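Local coordinates for RND efflux system, outer membrane lipoprotein, NodT family (Burkholderia mallei, PDB 6U94), which probably serves as the outer-membrane channel of a tripartite RND efflux system, giving exported compounds a way out of the cell, at residues E81-Y86 with A126-T131; I88-Q93 with A237-A242; A168-T173 with A244-G249; A383-Y388 with L445-T450. All blocks are in the same frame, centred on the assembly; numbering follows the deposited sequence.

Contact 1 of 4, residues E81-Y86 with A126-T131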
loop_
_atom_site.group_PDB
_atom_site.type_symbol
_atom_site.label_atom_id
_atom_site.label_comp_id
_atom_site.label_asym_id
_atom_site.label_seq_id
_atom_site.Cartn_x
_atom_site.Cartn_y
_atom_site.Cartn_z
ATOM N N GLU A 81 6.021 16.137 1.103
ATOM C CA GLU A 81 7.245 16.210 0.310
ATOM C C GLU A 81 7.780 14.820 -0.012
ATOM O O GLU A 81 8.238 14.572 -1.134
ATOM C CB GLU A 81 8.303 17.030 1.047
ATOM C CG GLU A 81 9.659 17.049 0.354
ATOM C CD GLU A 81 10.716 17.797 1.147
ATOM O OE1 GLU A 81 10.392 18.322 2.238
ATOM O OE2 GLU A 81 11.873 17.860 0.679
ATOM N N ALA A 82 7.737 13.906 0.960
ATOM C CA ALA A 82 8.274 12.566 0.749
ATOM C C ALA A 82 7.479 11.819 -0.314
ATOM O O ALA A 82 8.060 11.188 -1.204
ATOM C CB ALA A 82 8.278 11.790 2.067
ATOM N N ARG A 83 6.148 11.882 -0.236
ATOM C CA ARG A 83 5.313 11.208 -1.225
ATOM C C ARG A 83 5.589 11.729 -2.629
ATOM O O ARG A 83 5.622 10.955 -3.592
ATOM C CB ARG A 83 3.837 11.382 -0.867
ATOM C CG ARG A 83 3.396 10.562 0.332
ATOM C CD ARG A 83 2.051 11.025 0.859
ATOM N NE ARG A 83 1.033 11.070 -0.187
ATOM C CZ ARG A 83 0.332 10.017 -0.590
ATOM N NH1 ARG A 83 0.544 8.829 -0.039
ATOM N NH2 ARG A 83 -0.577 10.151 -1.546
ATOM N N ALA A 84 5.796 13.042 -2.763
ATOM C CA ALA A 84 6.114 13.607 -4.069
ATOM C C ALA A 84 7.470 13.132 -4.571
ATOM O O ALA A 84 7.693 13.067 -5.785
ATOM C CB ALA A 84 6.079 15.136 -4.007
ATOM N N LEU A 85 8.382 12.788 -3.659
ATOM C CA LEU A 85 9.711 12.366 -4.083
ATOM C C LEU A 85 9.692 10.970 -4.693
ATOM O O LEU A 85 10.353 10.726 -5.708
ATOM C CB LEU A 85 10.684 12.417 -2.906
ATOM C CG LEU A 85 11.273 13.794 -2.586
ATOM C CD1 LEU A 85 12.295 13.702 -1.463
ATOM C CD2 LEU A 85 11.894 14.409 -3.831
ATOM N N TYR A 86 8.938 10.041 -4.101
ATOM C CA TYR A 86 9.054 8.639 -4.474
ATOM C C TYR A 86 7.746 7.954 -4.850
ATOM O O TYR A 86 7.801 6.821 -5.332
ATOM C CB TYR A 86 9.701 7.838 -3.331
ATOM C CG TYR A 86 8.696 7.248 -2.369
ATOM C CD1 TYR A 86 8.061 8.043 -1.423
ATOM C CD2 TYR A 86 8.375 5.896 -2.412
ATOM C CE1 TYR A 86 7.135 7.507 -0.545
ATOM C CE2 TYR A 86 7.451 5.351 -1.541
ATOM C CZ TYR A 86 6.834 6.161 -0.607
ATOM O OH TYR A 86 5.914 5.628 0.267
ATOM N N ALA A 126 -2.483 12.538 -6.457
ATOM C CA ALA A 126 -1.764 12.921 -5.248
ATOM C C ALA A 126 -2.206 12.133 -4.023
ATOM O O ALA A 126 -1.476 12.106 -3.029
ATOM C CB ALA A 126 -1.934 14.419 -4.988
ATOM N N SER A 127 -3.373 11.491 -4.070
ATOM C CA SER A 127 -3.947 10.817 -2.914
ATOM C C SER A 127 -3.739 9.308 -2.938
ATOM O O SER A 127 -4.430 8.590 -2.208
ATOM C CB SER A 127 -5.439 11.133 -2.811
ATOM O OG SER A 127 -5.652 12.519 -2.606
ATOM N N VAL A 128 -2.798 8.813 -3.748
ATOM C CA VAL A 128 -2.631 7.371 -3.907
ATOM C C VAL A 128 -2.253 6.740 -2.574
ATOM O O VAL A 128 -1.348 7.210 -1.873
ATOM C CB VAL A 128 -1.592 7.063 -4.998
ATOM C CG1 VAL A 128 -0.285 7.798 -4.737
ATOM C CG2 VAL A 128 -1.349 5.563 -5.091
ATOM N N GLY A 129 -2.965 5.675 -2.209
ATOM C CA GLY A 129 -2.685 4.977 -0.970
ATOM C C GLY A 129 -3.137 5.686 0.288
ATOM O O GLY A 129 -2.651 5.362 1.374
ATOM N N LEU A 130 -4.059 6.639 0.179
ATOM C CA LEU A 130 -4.568 7.376 1.326
ATOM C C LEU A 130 -6.004 6.965 1.625
ATOM O O LEU A 130 -6.826 6.829 0.713
ATOM C CB LEU A 130 -4.499 8.888 1.087
ATOM C CG LEU A 130 -3.105 9.498 0.933
ATOM C CD1 LEU A 130 -3.192 11.017 0.850
ATOM C CD2 LEU A 130 -2.204 9.064 2.080
ATOM N N THR A 131 -6.304 6.777 2.906
ATOM C CA THR A 131 -7.657 6.461 3.330
ATOM C C THR A 131 -8.538 7.709 3.279
ATOM O O THR A 131 -8.083 8.814 2.970
ATOM C CB THR A 131 -7.654 5.856 4.730
ATOM O OG1 THR A 131 -7.051 6.773 5.653
ATOM C CG2 THR A 131 -6.877 4.538 4.736
#
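The guanidinium of R83, near the end of helix 72-86, meets the main chain of 126-131 edge-on and takes hold of two carbonyl oxygens. NH2 donates to A126 O at 2.6 Å, a short bond that lies in the guanidinium plane although the donor is tilted from the carbonyl plane. V128 O is gripped end-on by both terminal nitrogens: NH1 and NH2 each stand 3.1 Å from it, NH1 nearly on the line of the carbonyl bond and NH2 well to one side. Three bonds to two oxygens fix the rotation of the group. A bend at chi3 (53°) turns the arginine end in to meet the turn. NH1 also forms a salt bridge to E169 on helix 156-203, which probably balances the buried charge.

Apolar contact comes from L130, whose side chain approaches R83 from the opposite direction. Its CD2 sits over one guanidinium face, near the rim and 3.5 Å from NH1. V128 CG1 adds a looser touch, 4.0 Å from R83 NH2.

Within the loop, S127 to L130 form a type II beta turn closed by L130 N to S127 O (3.1 Å), with G129 at positive phi; T131 then stands at the N-cap position of helix 132-142. R83 thus ties the carbonyl just before the turn (A126 O) and one inside it (V128 O) to helix 72-86, within the mostly helical body of an outer membrane factor.

Contact 2 of 4, residues I88-Q93 with A237-A242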
loop_
_atom_site.group_PDB
_atom_site.type_symbol
_atom_site.label_atom_id
_atom_site.label_comp_id
_atom_site.label_asym_id
_atom_site.label_seq_id
_atom_site.Cartn_x
_atom_site.Cartn_y
_atom_site.Cartn_z
ATOM N N ILE A 88 4.125 9.727 -5.709
ATOM C CA ILE A 88 3.061 10.334 -6.509
ATOM C C ILE A 88 3.315 10.121 -7.997
ATOM O O ILE A 88 2.405 9.763 -8.755
ATOM C CB ILE A 88 2.917 11.829 -6.175
ATOM C CG1 ILE A 88 2.762 12.030 -4.668
ATOM C CG2 ILE A 88 1.723 12.422 -6.907
ATOM C CD1 ILE A 88 1.530 11.380 -4.095
ATOM N N GLN A 89 4.554 10.336 -8.438
ATOM C CA GLN A 89 4.868 10.239 -9.857
ATOM C C GLN A 89 5.118 8.811 -10.327
ATOM O O GLN A 89 5.127 8.574 -11.539
ATOM C CB GLN A 89 6.081 11.110 -10.192
ATOM C CG GLN A 89 5.804 12.609 -10.156
ATOM C CD GLN A 89 4.885 13.084 -11.276
ATOM O OE1 GLN A 89 4.354 12.286 -12.050
ATOM N NE2 GLN A 89 4.700 14.395 -11.368
ATOM N N ARG A 90 5.323 7.862 -9.418
ATOM C CA ARG A 90 5.445 6.462 -9.795
ATOM C C ARG A 90 4.099 5.751 -9.847
ATOM O O ARG A 90 4.063 4.527 -10.016
ATOM C CB ARG A 90 6.391 5.733 -8.840
ATOM C CG ARG A 90 7.842 5.769 -9.285
ATOM C CD ARG A 90 8.664 4.759 -8.518
ATOM N NE ARG A 90 9.593 5.392 -7.590
ATOM C CZ ARG A 90 10.243 4.740 -6.633
ATOM N NH1 ARG A 90 10.055 3.436 -6.474
ATOM N NH2 ARG A 90 11.076 5.391 -5.832
ATOM N N ALA A 91 2.994 6.487 -9.713
ATOM C CA ALA A 91 1.669 5.915 -9.915
ATOM C C ALA A 91 1.378 5.608 -11.378
ATOM O O ALA A 91 0.292 5.100 -11.679
ATOM C CB ALA A 91 0.600 6.859 -9.362
ATOM N N ALA A 92 2.315 5.901 -12.286
ATOM C CA ALA A 92 2.107 5.599 -13.699
ATOM C C ALA A 92 2.084 4.096 -13.956
ATOM O O ALA A 92 1.377 3.634 -14.859
ATOM C CB ALA A 92 3.189 6.269 -14.546
ATOM N N GLN A 93 2.839 3.323 -13.184
ATOM C CA GLN A 93 2.852 1.874 -13.332
ATOM C C GLN A 93 1.871 1.220 -12.364
ATOM O O GLN A 93 0.933 0.541 -12.780
ATOM C CB GLN A 93 4.263 1.325 -13.108
ATOM N N ALA A 237 17.571 6.122 -4.986
ATOM C CA ALA A 237 17.924 7.440 -4.469
ATOM C C ALA A 237 16.692 8.184 -3.964
ATOM O O ALA A 237 16.731 8.813 -2.900
ATOM C CB ALA A 237 18.637 8.251 -5.550
ATOM N N GLN A 238 15.586 8.116 -4.711
ATOM C CA GLN A 238 14.361 8.788 -4.287
ATOM C C GLN A 238 13.821 8.193 -2.993
ATOM O O GLN A 238 13.376 8.929 -2.104
ATOM C CB GLN A 238 13.308 8.702 -5.391
ATOM C CG GLN A 238 13.709 9.345 -6.708
ATOM C CD GLN A 238 12.745 9.000 -7.828
ATOM O OE1 GLN A 238 11.907 8.109 -7.686
ATOM N NE2 GLN A 238 12.857 9.706 -8.947
ATOM N N ASP A 239 13.841 6.862 -2.875
ATOM C CA ASP A 239 13.370 6.215 -1.654
ATOM C C ASP A 239 14.157 6.689 -0.441
ATOM O O ASP A 239 13.576 6.988 0.612
ATOM C CB ASP A 239 13.482 4.694 -1.786
ATOM C CG ASP A 239 12.659 4.140 -2.930
ATOM O OD1 ASP A 239 11.905 4.904 -3.569
ATOM O OD2 ASP A 239 12.772 2.928 -3.192
ATOM N N GLU A 240 15.483 6.763 -0.569
ATOM C CA GLU A 240 16.311 7.170 0.559
ATOM C C GLU A 240 16.103 8.641 0.907
ATOM O O GLU A 240 16.182 9.014 2.084
ATOM C CB GLU A 240 17.781 6.885 0.252
ATOM C CG GLU A 240 18.074 5.409 0.036
ATOM C CD GLU A 240 19.522 5.139 -0.329
ATOM O OE1 GLU A 240 20.189 6.052 -0.863
ATOM O OE2 GLU A 240 19.995 4.010 -0.074
ATOM N N ASN A 241 15.837 9.486 -0.093
ATOM C CA ASN A 241 15.529 10.886 0.184
ATOM C C ASN A 241 14.224 11.013 0.960
ATOM O O ASN A 241 14.171 11.672 2.006
ATOM C CB ASN A 241 15.454 11.682 -1.120
ATOM C CG ASN A 241 16.681 12.539 -1.352
ATOM O OD1 ASN A 241 17.778 12.210 -0.899
ATOM N ND2 ASN A 241 16.501 13.652 -2.054
ATOM N N ALA A 242 13.157 10.385 0.459
ATOM C CA ALA A 242 11.867 10.450 1.136
ATOM C C ALA A 242 11.946 9.841 2.528
ATOM O O ALA A 242 11.300 10.328 3.465
ATOM C CB ALA A 242 10.798 9.744 0.299
#
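R90 and Q238 have the nearest CA atoms of the two segments, yet these stand 10.7 Å apart, so side chains alone bridge the gap. The bridge is a salt bridge from the chain just after helix 72-86 to helix 211-247, one of the long helices of this outer membrane factor fold. R90 points its CB at the helix and reaches across with a chain bent at chi3 (-110°), bringing NH2 to the carboxylate of D239. The R90 NH2 to D239 OD1 separation is 2.5 Å, very short for such a pair, so its exact length is doubtful. The two side chains meet at about a right angle, while their flat ends are nearly coplanar, with planes 22° apart, and D239 meets the guanidinium at its edge.

D180 on helix 156-203 takes the other terminal nitrogen, NH1. Its OD2 also lies close to D239 OD2, and the arginine between the two acids probably offsets their mutual repulsion. A glycerol, probably from the crystallisation liquor, makes a weak hydrogen bond to R90 NH1.

Q238 reaches out, extended beyond CG, with its amide plane turned 33° from the guanidinium. Its OE1 receives a weak, long bond of 3.4 Å from R90 NH2, the same nitrogen that D239 OD1 engages.

Contact 3 of 4, residues A168-T173 with A244-G249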
loop_
_atom_site.group_PDB
_atom_site.type_symbol
_atom_site.label_atom_id
_atom_site.label_comp_id
_atom_site.label_asym_id
_atom_site.label_seq_id
_atom_site.Cartn_x
_atom_site.Cartn_y
_atom_site.Cartn_z
ATOM N N ALA A 168 2.563 4.792 8.486
ATOM C CA ALA A 168 2.364 4.022 7.266
ATOM C C ALA A 168 3.307 4.474 6.158
ATOM O O ALA A 168 3.837 3.643 5.411
ATOM C CB ALA A 168 0.914 4.138 6.813
ATOM N N GLU A 169 3.527 5.785 6.034
ATOM C CA GLU A 169 4.371 6.284 4.956
ATOM C C GLU A 169 5.830 5.902 5.164
ATOM O O GLU A 169 6.553 5.671 4.188
ATOM C CB GLU A 169 4.228 7.800 4.831
ATOM C CG GLU A 169 4.583 8.332 3.452
ATOM C CD GLU A 169 3.653 7.810 2.368
ATOM O OE1 GLU A 169 2.424 7.995 2.491
ATOM O OE2 GLU A 169 4.148 7.207 1.394
ATOM N N VAL A 170 6.282 5.829 6.417
ATOM C CA VAL A 170 7.633 5.342 6.687
ATOM C C VAL A 170 7.758 3.879 6.283
ATOM O O VAL A 170 8.769 3.463 5.704
ATOM C CB VAL A 170 7.993 5.550 8.170
ATOM C CG1 VAL A 170 9.304 4.855 8.504
ATOM C CG2 VAL A 170 8.077 7.037 8.496
ATOM N N ALA A 171 6.729 3.078 6.573
ATOM C CA ALA A 171 6.781 1.655 6.254
ATOM C C ALA A 171 6.758 1.429 4.747
ATOM O O ALA A 171 7.547 0.637 4.217
ATOM C CB ALA A 171 5.620 0.920 6.925
ATOM N N ASN A 172 5.860 2.116 4.039
ATOM C CA ASN A 172 5.774 1.928 2.595
ATOM C C ASN A 172 7.027 2.422 1.887
ATOM O O ASN A 172 7.379 1.903 0.822
ATOM C CB ASN A 172 4.542 2.637 2.038
ATOM C CG ASN A 172 4.296 2.311 0.575
ATOM O OD1 ASN A 172 3.806 1.230 0.245
ATOM N ND2 ASN A 172 4.630 3.245 -0.309
ATOM N N THR A 173 7.712 3.415 2.457
ATOM C CA THR A 173 8.925 3.932 1.830
ATOM C C THR A 173 10.108 2.992 2.036
ATOM O O THR A 173 10.905 2.784 1.114
ATOM C CB THR A 173 9.245 5.324 2.375
ATOM O OG1 THR A 173 8.132 6.189 2.131
ATOM C CG2 THR A 173 10.470 5.902 1.692
ATOM N N ALA A 244 14.563 9.859 4.509
ATOM C CA ALA A 244 15.215 10.842 5.368
ATOM C C ALA A 244 14.251 11.954 5.760
ATOM O O ALA A 244 14.263 12.416 6.906
ATOM C CB ALA A 244 16.446 11.418 4.668
ATOM N N VAL A 245 13.405 12.391 4.824
ATOM C CA VAL A 245 12.407 13.409 5.137
ATOM C C VAL A 245 11.412 12.883 6.163
ATOM O O VAL A 245 11.020 13.599 7.094
ATOM C CB VAL A 245 11.697 13.875 3.851
ATOM C CG1 VAL A 245 10.554 14.826 4.185
ATOM C CG2 VAL A 245 12.684 14.534 2.906
ATOM N N LEU A 246 10.999 11.622 6.016
ATOM C CA LEU A 246 9.951 11.079 6.876
ATOM C C LEU A 246 10.426 10.922 8.314
ATOM O O LEU A 246 9.647 11.125 9.253
ATOM C CB LEU A 246 9.462 9.741 6.326
ATOM C CG LEU A 246 8.518 9.833 5.128
ATOM C CD1 LEU A 246 8.193 8.446 4.599
ATOM C CD2 LEU A 246 7.250 10.579 5.514
ATOM N N ILE A 247 11.694 10.552 8.514
ATOM C CA ILE A 247 12.219 10.415 9.869
ATOM C C ILE A 247 12.815 11.712 10.398
ATOM O O ILE A 247 13.169 11.778 11.586
ATOM C CB ILE A 247 13.275 9.295 9.954
ATOM C CG1 ILE A 247 14.480 9.625 9.074
ATOM C CG2 ILE A 247 12.663 7.956 9.558
ATOM C CD1 ILE A 247 15.666 8.718 9.311
ATOM N N GLY A 248 12.934 12.743 9.566
ATOM C CA GLY A 248 13.417 14.032 10.013
ATOM C C GLY A 248 14.909 14.132 10.227
ATOM O O GLY A 248 15.362 15.094 10.858
ATOM N N GLY A 249 15.688 13.180 9.724
ATOM C CA GLY A 249 17.121 13.206 9.896
ATOM C C GLY A 249 17.832 12.184 9.036
ATOM O O GLY A 249 17.215 11.469 8.239
#
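L246 sends its CG away from its own carbonyl carbon (chi1 -77°) and continues extended through chi2 (175°), which drives CD1 into the flank of helix 156-203 beside E169 and T173. There the methyl lies 3.2 Å from E169 O and 3.3 Å from T173 OG1, the threonine side chain coming to meet it tip to tip. Both oxygens belong to one local bond: T173 OG1 donates to E169 O at 2.6 Å, and the same carbonyl accepts T173 N. The leucine methyl thus packs against a threonine-to-carbonyl bond made within helix 156-203.

V170 and L246 pass alongside with their side chains pointing opposite ways, V170 CG2 resting 3.7 Å from L246 CB. E169 lends its aliphatic part, with CG 3.8 Å from L246 CD1. A bend at chi2 then takes its carboxylate off elsewhere, to Y86 by a hydrogen bond and to R87 by a salt bridge.

The backbones come close, with the CA atoms of V170 and L246 6.2 Å apart, near the C-terminal end of helix 211-247, after which G248 takes positive phi. The packing joins this end to the N-terminal half of helix 156-203; I79 and A82 of helix 72-86 also touch L246, and L61, V62 and A65 of helix 56-67 press on V170.

Contact 4 of 4, residues A383-Y388 with L445-T450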
loop_
_atom_site.group_PDB
_atom_site.type_symbol
_atom_site.label_atom_id
_atom_site.label_comp_id
_atom_site.label_asym_id
_atom_site.label_seq_id
_atom_site.Cartn_x
_atom_site.Cartn_y
_atom_site.Cartn_z
ATOM N N ALA A 383 -9.856 -6.973 -0.719
ATOM C CA ALA A 383 -9.964 -7.537 -2.059
ATOM C C ALA A 383 -8.762 -7.154 -2.908
ATOM O O ALA A 383 -8.239 -7.983 -3.662
ATOM C CB ALA A 383 -11.259 -7.075 -2.725
ATOM N N ALA A 384 -8.307 -5.904 -2.795
ATOM C CA ALA A 384 -7.116 -5.474 -3.518
ATOM C C ALA A 384 -5.925 -6.362 -3.189
ATOM O O ALA A 384 -5.174 -6.770 -4.082
ATOM C CB ALA A 384 -6.799 -4.016 -3.193
ATOM N N ARG A 385 -5.741 -6.678 -1.904
ATOM C CA ARG A 385 -4.638 -7.549 -1.519
ATOM C C ARG A 385 -4.801 -8.938 -2.115
ATOM O O ARG A 385 -3.830 -9.528 -2.601
ATOM C CB ARG A 385 -4.532 -7.648 -0.001
ATOM C CG ARG A 385 -3.229 -8.296 0.430
ATOM C CD ARG A 385 -3.375 -9.130 1.679
ATOM N NE ARG A 385 -2.150 -9.878 1.937
ATOM C CZ ARG A 385 -1.846 -10.441 3.100
ATOM N NH1 ARG A 385 -2.677 -10.334 4.129
ATOM N NH2 ARG A 385 -0.706 -11.104 3.236
ATOM N N ALA A 386 -6.021 -9.485 -2.068
ATOM C CA ALA A 386 -6.266 -10.805 -2.638
ATOM C C ALA A 386 -5.967 -10.828 -4.130
ATOM O O ALA A 386 -5.493 -11.842 -4.654
ATOM C CB ALA A 386 -7.712 -11.229 -2.373
ATOM N N THR A 387 -6.230 -9.720 -4.827
ATOM C CA THR A 387 -5.876 -9.628 -6.240
ATOM C C THR A 387 -4.363 -9.648 -6.432
ATOM O O THR A 387 -3.851 -10.348 -7.314
ATOM C CB THR A 387 -6.475 -8.359 -6.849
ATOM O OG1 THR A 387 -7.902 -8.466 -6.863
ATOM C CG2 THR A 387 -5.971 -8.160 -8.272
ATOM N N TYR A 388 -3.633 -8.901 -5.602
ATOM C CA TYR A 388 -2.184 -8.832 -5.751
ATOM C C TYR A 388 -1.522 -10.170 -5.439
ATOM O O TYR A 388 -0.558 -10.557 -6.109
ATOM C CB TYR A 388 -1.618 -7.731 -4.858
ATOM C CG TYR A 388 -1.983 -6.338 -5.312
ATOM C CD1 TYR A 388 -1.926 -5.990 -6.655
ATOM C CD2 TYR A 388 -2.398 -5.375 -4.402
ATOM C CE1 TYR A 388 -2.263 -4.715 -7.079
ATOM C CE2 TYR A 388 -2.738 -4.098 -4.817
ATOM C CZ TYR A 388 -2.668 -3.772 -6.153
ATOM O OH TYR A 388 -3.005 -2.503 -6.568
ATOM N N LEU A 445 2.375 -5.831 -0.171
ATOM C CA LEU A 445 2.802 -5.235 1.090
ATOM C C LEU A 445 2.172 -3.863 1.282
ATOM O O LEU A 445 1.650 -3.551 2.359
ATOM C CB LEU A 445 4.327 -5.139 1.133
ATOM C CG LEU A 445 5.086 -6.461 1.010
ATOM C CD1 LEU A 445 6.586 -6.221 1.012
ATOM C CD2 LEU A 445 4.686 -7.403 2.134
ATOM N N THR A 446 2.207 -3.033 0.234
ATOM C CA THR A 446 1.626 -1.698 0.309
ATOM C C THR A 446 0.158 -1.752 0.712
ATOM O O THR A 446 -0.299 -0.942 1.528
ATOM C CB THR A 446 1.786 -0.984 -1.035
ATOM O OG1 THR A 446 3.172 -0.713 -1.271
ATOM C CG2 THR A 446 1.004 0.329 -1.057
ATOM N N SER A 447 -0.594 -2.705 0.161
ATOM C CA SER A 447 -2.015 -2.788 0.476
ATOM C C SER A 447 -2.251 -3.249 1.909
ATOM O O SER A 447 -3.299 -2.940 2.486
ATOM C CB SER A 447 -2.723 -3.721 -0.504
ATOM O OG SER A 447 -2.801 -5.029 0.022
ATOM N N ARG A 448 -1.310 -3.995 2.492
ATOM C CA ARG A 448 -1.419 -4.336 3.907
ATOM C C ARG A 448 -1.171 -3.111 4.776
ATOM O O ARG A 448 -1.811 -2.938 5.821
ATOM C CB ARG A 448 -0.439 -5.456 4.256
ATOM C CG ARG A 448 -0.718 -6.759 3.516
ATOM C CD ARG A 448 0.506 -7.655 3.448
ATOM N NE ARG A 448 0.886 -8.186 4.753
ATOM C CZ ARG A 448 1.699 -9.225 4.919
ATOM N NH1 ARG A 448 2.211 -9.843 3.861
ATOM N NH2 ARG A 448 1.997 -9.652 6.138
ATOM N N VAL A 449 -0.241 -2.250 4.357
ATOM C CA VAL A 449 -0.009 -0.988 5.049
ATOM C C VAL A 449 -1.256 -0.116 4.990
ATOM O O VAL A 449 -1.649 0.500 5.989
ATOM C CB VAL A 449 1.214 -0.275 4.446
ATOM C CG1 VAL A 449 1.269 1.180 4.905
ATOM C CG2 VAL A 449 2.490 -1.008 4.830
ATOM N N THR A 450 -1.908 -0.064 3.826
ATOM C CA THR A 450 -3.118 0.738 3.692
ATOM C C THR A 450 -4.256 0.173 4.536
ATOM O O THR A 450 -5.044 0.931 5.114
ATOM C CB THR A 450 -3.533 0.824 2.226
ATOM O OG1 THR A 450 -2.410 1.237 1.440
ATOM C CG2 THR A 450 -4.659 1.833 2.052
#
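R385 is gripped by two acids, E269 at NH1 and E389 at NE, and its guanidinium is laid flat on R448 across the contact. The two guanidinium planes are 28° apart and their centres 4.2 Å from each other. The stack is offset: R448 CD lies over the rim of the R385 face, and R385 NH2 over the rim of the R448 face. NH2 comes within 3.2 Å of R448 NH1, a pair of donors that cannot bond to each other; the two carboxylates probably ease the meeting of like charges. R448 reaches this place through a bend at chi3 (68°), which folds its end back toward R385.

Helices 362-415 and 421-454 run antiparallel here, as a long helical hairpin of the outer membrane factor fold; the short segments are 9.0 Å apart axis to axis and 168° between directions. Their backbones are closest at R385 and S447, with CA atoms 5.8 Å apart. The small serine side chain enters that narrow interval, and its OG sits 3.1 Å from R385 CB and 3.3 Å from R385 CG. S447 OG is hydrogen-bonded back to G444 O on its own helix. S447 CB also meets the edge of the Y388 ring, near its plane, at 4.2 Å from CD2.

How the contacts relate
Contacts 1, 2 and 3 form a cluster, with centres about 9 Å (1 to 2) and about 12 Å (1 to 3, 2 to 3) apart; contact 4 lies farther off, about 17 to 20 Å between centres. Contacts 2 and 3 share helix 211-247, and the segments of contacts 1 and 2 alternate along the chain, as do those of 2 and 3. Contact 4 comes last, in the second of two efflux-protein repeats of sequence. Y86 OH makes a probable hydrogen bond to N172 ND2, and N172 OD1 lies 2.5 Å from T446 OG1, another probable one linking contacts 3 and 4. The two parts thus meet through these polar links and through packing of A168 on V449, between helices 156-203 and 421-454.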